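Local structure of aspartate--tRNA(Asp/Asn) ligase (Sulfolobus tokodaii, 1WYD) at residues B[359-371]-B[381-393]. The protein catalyses ATP-dependent charging of tRNA(Asp) with aspartate, and by relaxed specificity probably also of tRNA(Asn), as a homodimeric class II aminoacyl-tRNA synthetase. Sequence-based numbering, arbitrary orientation.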
loop_
_atom_site.group_PDB
_atom_site.type_symbol
_atom_site.label_atom_id
_atom_site.label_comp_id
_atom_site.label_asym_id
_atom_site.label_seq_id
_atom_site.Cartn_x
_atom_site.Cartn_y
_atom_site.Cartn_z
ATOM N N ARG B 359 -0.501 9.332 22.508
ATOM C CA ARG B 359 0.812 9.946 22.343
ATOM C C ARG B 359 0.898 11.216 23.173
ATOM O O ARG B 359 -0.118 11.757 23.607
ATOM C CB ARG B 359 1.079 10.258 20.879
ATOM C CG ARG B 359 0.475 9.250 19.914
ATOM C CD ARG B 359 1.032 7.832 20.006
ATOM N NE ARG B 359 0.826 7.139 18.745
ATOM C CZ ARG B 359 1.100 5.862 18.516
ATOM N NH1 ARG B 359 1.584 5.096 19.480
ATOM N NH2 ARG B 359 0.867 5.340 17.314
ATOM N N ASN B 360 2.111 11.701 23.383
ATOM C CA ASN B 360 2.298 13.049 23.880
ATOM C C ASN B 360 2.013 14.084 22.792
ATOM O O ASN B 360 2.002 13.745 21.627
ATOM C CB ASN B 360 3.698 13.197 24.471
ATOM C CG ASN B 360 3.900 12.335 25.702
ATOM O OD1 ASN B 360 4.986 11.752 25.896
ATOM N ND2 ASN B 360 2.853 12.224 26.537
ATOM N N HIS B 361 1.744 15.330 23.180
ATOM C CA HIS B 361 1.462 16.399 22.211
ATOM C C HIS B 361 1.995 17.758 22.636
ATOM O O HIS B 361 1.865 18.740 21.893
ATOM C CB HIS B 361 -0.037 16.492 21.840
ATOM C CG HIS B 361 -0.921 16.977 22.949
ATOM N ND1 HIS B 361 -1.103 18.317 23.223
ATOM C CD2 HIS B 361 -1.698 16.305 23.835
ATOM C CE1 HIS B 361 -1.933 18.447 24.245
ATOM N NE2 HIS B 361 -2.305 17.242 24.636
ATOM N N LYS B 362 2.613 17.819 23.805
ATOM C CA LYS B 362 3.332 19.017 24.219
ATOM C C LYS B 362 4.837 18.763 24.128
ATOM O O LYS B 362 5.321 17.689 24.490
ATOM C CB LYS B 362 2.949 19.436 25.650
ATOM C CG LYS B 362 1.512 19.966 25.853
ATOM C CD LYS B 362 0.938 19.520 27.221
ATOM C CE LYS B 362 -0.532 19.973 27.486
ATOM N NZ LYS B 362 -0.968 21.174 26.696
ATOM N N ARG B 363 5.560 19.754 23.626
ATOM C CA ARG B 363 7.019 19.716 23.528
ATOM C C ARG B 363 7.702 19.410 24.880
ATOM O O ARG B 363 8.615 18.573 24.954
ATOM C CB ARG B 363 7.515 21.034 22.894
ATOM C CG ARG B 363 8.836 21.611 23.436
ATOM C CD ARG B 363 9.487 22.640 22.493
ATOM N NE ARG B 363 10.806 22.179 22.083
ATOM C CZ ARG B 363 11.275 22.180 20.846
ATOM N NH1 ARG B 363 10.556 22.634 19.831
ATOM N NH2 ARG B 363 12.492 21.714 20.630
ATOM N N GLU B 364 7.225 20.055 25.944
ATOM C CA GLU B 364 7.781 19.880 27.296
ATOM C C GLU B 364 7.649 18.448 27.836
ATOM O O GLU B 364 8.615 17.886 28.343
ATOM C CB GLU B 364 7.163 20.894 28.290
ATOM N N VAL B 365 6.465 17.850 27.743
ATOM C CA VAL B 365 6.329 16.464 28.202
ATOM C C VAL B 365 7.164 15.516 27.320
ATOM O O VAL B 365 7.797 14.589 27.830
ATOM C CB VAL B 365 4.841 16.006 28.379
ATOM C CG1 VAL B 365 4.019 16.407 27.214
ATOM C CG2 VAL B 365 4.732 14.516 28.558
ATOM N N LEU B 366 7.179 15.757 26.010
ATOM C CA LEU B 366 8.066 14.993 25.131
ATOM C C LEU B 366 9.527 15.142 25.572
ATOM O O LEU B 366 10.257 14.171 25.653
ATOM C CB LEU B 366 7.923 15.427 23.680
ATOM C CG LEU B 366 6.792 14.813 22.858
ATOM C CD1 LEU B 366 6.592 15.621 21.592
ATOM C CD2 LEU B 366 7.043 13.356 22.512
ATOM N N GLU B 367 9.932 16.366 25.880
ATOM C CA GLU B 367 11.330 16.638 26.202
ATOM C C GLU B 367 11.742 16.033 27.527
ATOM O O GLU B 367 12.870 15.554 27.671
ATOM C CB GLU B 367 11.609 18.131 26.200
ATOM C CG GLU B 367 12.390 18.589 24.985
ATOM C CD GLU B 367 12.360 20.092 24.821
ATOM O OE1 GLU B 367 12.741 20.571 23.733
ATOM O OE2 GLU B 367 11.958 20.791 25.780
ATOM N N GLU B 368 10.810 16.045 28.476
ATOM C CA GLU B 368 11.004 15.394 29.765
ATOM C C GLU B 368 11.167 13.880 29.558
ATOM O O GLU B 368 12.128 13.272 30.053
ATOM C CB GLU B 368 9.855 15.751 30.725
ATOM C CG GLU B 368 10.041 15.322 32.179
ATOM C CD GLU B 368 11.434 15.625 32.737
ATOM O OE1 GLU B 368 11.761 16.822 32.953
ATOM O OE2 GLU B 368 12.204 14.657 32.963
ATOM N N ALA B 369 10.274 13.287 28.771
ATOM C CA ALA B 369 10.310 11.841 28.532
ATOM C C ALA B 369 11.656 11.398 27.975
ATOM O O ALA B 369 12.240 10.424 28.435
ATOM C CB ALA B 369 9.197 11.440 27.608
ATOM N N LEU B 370 12.151 12.134 26.991
ATOM C CA LEU B 370 13.495 11.925 26.467
ATOM C C LEU B 370 14.588 11.978 27.539
ATOM O O LEU B 370 15.524 11.176 27.523
ATOM C CB LEU B 370 13.799 12.924 25.344
ATOM C CG LEU B 370 13.093 12.686 24.010
ATOM C CD1 LEU B 370 13.145 13.968 23.199
ATOM C CD2 LEU B 370 13.747 11.519 23.255
ATOM N N LYS B 371 14.477 12.919 28.465
ATOM C CA LYS B 371 15.472 12.982 29.530
ATOM C C LYS B 371 15.371 11.741 30.437
ATOM O O LYS B 371 16.381 11.101 30.734
ATOM C CB LYS B 371 15.332 14.268 30.339
ATOM C CG LYS B 371 15.987 15.497 29.705
ATOM C CD LYS B 371 15.286 16.778 30.208
ATOM C CE LYS B 371 16.186 17.998 30.108
ATOM N NZ LYS B 371 16.480 18.272 28.676
ATOM N N GLU B 381 15.433 17.119 17.814
ATOM C CA GLU B 381 14.813 18.370 17.376
ATOM C C GLU B 381 13.915 18.126 16.163
ATOM O O GLU B 381 12.835 18.715 16.075
ATOM C CB GLU B 381 15.875 19.442 17.063
ATOM C CG GLU B 381 15.402 20.898 17.052
ATOM C CD GLU B 381 14.279 21.219 18.039
ATOM O OE1 GLU B 381 14.381 20.858 19.238
ATOM O OE2 GLU B 381 13.290 21.866 17.629
ATOM N N PHE B 382 14.362 17.239 15.262
ATOM C CA PHE B 382 13.595 16.830 14.084
ATOM C C PHE B 382 12.190 16.273 14.418
ATOM O O PHE B 382 11.289 16.295 13.567
ATOM C CB PHE B 382 14.387 15.812 13.262
ATOM C CG PHE B 382 14.376 14.425 13.842
ATOM C CD1 PHE B 382 15.224 14.089 14.908
ATOM C CD2 PHE B 382 13.525 13.448 13.329
ATOM C CE1 PHE B 382 15.226 12.811 15.462
ATOM C CE2 PHE B 382 13.520 12.153 13.861
ATOM C CZ PHE B 382 14.374 11.834 14.931
ATOM N N PHE B 383 12.023 15.788 15.646
ATOM C CA PHE B 383 10.744 15.279 16.116
ATOM C C PHE B 383 10.015 16.310 16.982
ATOM O O PHE B 383 8.809 16.505 16.853
ATOM C CB PHE B 383 10.987 13.974 16.900
ATOM C CG PHE B 383 9.742 13.161 17.206
ATOM C CD1 PHE B 383 9.590 11.871 16.659
ATOM C CD2 PHE B 383 8.779 13.630 18.095
ATOM C CE1 PHE B 383 8.471 11.079 16.948
ATOM C CE2 PHE B 383 7.655 12.857 18.396
ATOM C CZ PHE B 383 7.501 11.572 17.821
ATOM N N LEU B 384 10.750 16.959 17.873
ATOM C CA LEU B 384 10.200 17.954 18.786
ATOM C C LEU B 384 9.592 19.197 18.144
ATOM O O LEU B 384 8.520 19.655 18.575
ATOM C CB LEU B 384 11.273 18.382 19.772
ATOM C CG LEU B 384 11.792 17.265 20.674
ATOM C CD1 LEU B 384 13.061 17.780 21.372
ATOM C CD2 LEU B 384 10.720 16.858 21.681
ATOM N N LYS B 385 10.250 19.709 17.104
ATOM C CA LYS B 385 9.910 21.010 16.511
ATOM C C LYS B 385 8.458 21.154 16.090
ATOM O O LYS B 385 7.879 22.234 16.232
ATOM C CB LYS B 385 10.781 21.304 15.277
ATOM C CG LYS B 385 10.493 20.383 14.100
ATOM C CD LYS B 385 10.692 21.104 12.776
ATOM C CE LYS B 385 12.040 20.746 12.172
ATOM N NZ LYS B 385 12.095 21.308 10.801
ATOM N N TRP B 386 7.897 20.079 15.532
ATOM C CA TRP B 386 6.561 20.118 14.955
ATOM C C TRP B 386 5.506 20.431 16.004
ATOM O O TRP B 386 4.493 21.030 15.686
ATOM C CB TRP B 386 6.237 18.800 14.266
ATOM C CG TRP B 386 7.280 18.373 13.318
ATOM C CD1 TRP B 386 8.170 17.347 13.481
ATOM C CD2 TRP B 386 7.559 18.960 12.037
ATOM N NE1 TRP B 386 8.994 17.270 12.382
ATOM C CE2 TRP B 386 8.638 18.240 11.476
ATOM C CE3 TRP B 386 7.001 20.021 11.303
ATOM C CZ2 TRP B 386 9.178 18.550 10.233
ATOM C CZ3 TRP B 386 7.546 20.338 10.056
ATOM C CH2 TRP B 386 8.619 19.599 9.535
ATOM N N PHE B 387 5.797 20.069 17.253
ATOM C CA PHE B 387 4.889 20.269 18.404
ATOM C C PHE B 387 4.858 21.697 18.972
ATOM O O PHE B 387 4.115 21.973 19.910
ATOM C CB PHE B 387 5.205 19.254 19.519
ATOM C CG PHE B 387 4.984 17.831 19.099
ATOM C CD1 PHE B 387 5.899 17.187 18.282
ATOM C CD2 PHE B 387 3.833 17.153 19.475
ATOM C CE1 PHE B 387 5.682 15.911 17.851
ATOM C CE2 PHE B 387 3.630 15.853 19.057
ATOM C CZ PHE B 387 4.558 15.243 18.229
ATOM N N ASP B 388 5.634 22.604 18.380
ATOM C CA ASP B 388 5.513 24.019 18.723
ATOM C C ASP B 388 4.297 24.667 18.078
ATOM O O ASP B 388 3.905 25.784 18.451
ATOM C CB ASP B 388 6.761 24.799 18.291
ATOM C CG ASP B 388 7.969 24.521 19.168
ATOM O OD1 ASP B 388 9.092 24.527 18.603
ATOM O OD2 ASP B 388 7.924 24.292 20.402
ATOM N N TYR B 389 3.710 23.997 17.094
ATOM C CA TYR B 389 2.672 24.648 16.309
ATOM C C TYR B 389 1.344 23.891 16.252
ATOM O O TYR B 389 0.811 23.622 15.170
ATOM C CB TYR B 389 3.204 25.013 14.930
ATOM C CG TYR B 389 4.425 25.909 14.998
ATOM C CD1 TYR B 389 5.651 25.482 14.489
ATOM C CD2 TYR B 389 4.352 27.181 15.584
ATOM C CE1 TYR B 389 6.768 26.300 14.541
ATOM C CE2 TYR B 389 5.460 27.998 15.671
ATOM C CZ TYR B 389 6.674 27.562 15.141
ATOM O OH TYR B 389 7.806 28.376 15.204
ATOM N N GLY B 390 0.816 23.586 17.435
ATOM C CA GLY B 390 -0.513 23.014 17.599
ATOM C C GLY B 390 -0.648 21.552 17.208
ATOM O O GLY B 390 -1.433 21.213 16.321
ATOM N N MET B 391 0.101 20.659 17.843
ATOM C CA MET B 391 -0.171 19.253 17.577
ATOM C C MET B 391 -1.350 18.872 18.466
ATOM O O MET B 391 -1.346 19.215 19.643
ATOM C CB MET B 391 1.052 18.374 17.861
ATOM C CG MET B 391 2.094 18.356 16.752
ATOM S SD MET B 391 1.481 17.806 15.142
ATOM C CE MET B 391 1.508 16.033 15.432
ATOM N N PRO B 392 -2.362 18.190 17.935
ATOM C CA PRO B 392 -3.523 17.818 18.747
ATOM C C PRO B 392 -3.247 16.559 19.564
ATOM O O PRO B 392 -2.253 15.860 19.302
ATOM C CB PRO B 392 -4.587 17.516 17.681
ATOM C CG PRO B 392 -3.821 16.922 16.568
ATOM C CD PRO B 392 -2.497 17.700 16.547
ATOM N N PRO B 393 -4.118 16.233 20.513
ATOM C CA PRO B 393 -4.027 14.935 21.162
ATOM C C PRO B 393 -4.340 13.914 20.099
ATOM O O PRO B 393 -5.279 14.070 19.313
ATOM C CB PRO B 393 -5.140 14.985 22.204
ATOM C CG PRO B 393 -5.407 16.449 22.381
ATOM C CD PRO B 393 -5.262 17.013 21.011
HETATM O O HOH W 1 1.714 20.644 20.079
HETATM O O HOH W 2 3.929 22.469 22.662
#
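A salt-bridge network centred on Arg363, set beside a leucine–phenylalanine core, joins the two helical arms of an excursion in the class II catalytic domain. Arginine suits the centre because its flat guanidinium offers N-H groups along several edges to three acids. Arg363 NH2 meets Glu381 OE2 at 3.1 Å, nearly straight at 168°, on the syn lone pair, with guanidinium and carboxylate almost coplanar. Arg363 NH1 hydrogen-bonds to Asp388 OD2 at 3.2 Å, somewhat out of the carboxylate plane, OD1 lying closer still, while Arg363 NE reaches Glu367 OE1 at 3.0 Å, one helical turn on, from above that carboxylate. Leu384 CB covers one guanidinium face. With an alanine at Arg363, the carboxylates of Glu367 and Glu381 would probably be left near each other without the cation that now offsets their charges, and Asp388 would lose its cationic mate.

Leu384 fits as a knob among Arg363, Leu366, Glu367 and Leu370, its CD2 lying 3.7 Å from Leu366 CB. Branched Leu366 also sends CD1 squarely over the Phe387 ring, 3.6 Å from its centroid, in a CH-pi contact. With Phe387 CG anti to the carbonyl carbon (chi1 -63°), the ring sits between Leu366 CD1 and Met391 CG, which lies on the opposite face. Nearby, a water accepts the Met391 N-H at 2.8 Å and lies 2.6 Å from His361 O, linking the loops, while Pro393 CG packs over one face of the His361 imidazole.

The excursion connects antiparallel neighbours 351-358 and 394-400 of the central sheet; Phe383 and Trp386 rest on helix 189-199, and the carbonyl oxygen of Gly390 accepts a hydrogen bond from Arg126 of the second subunit.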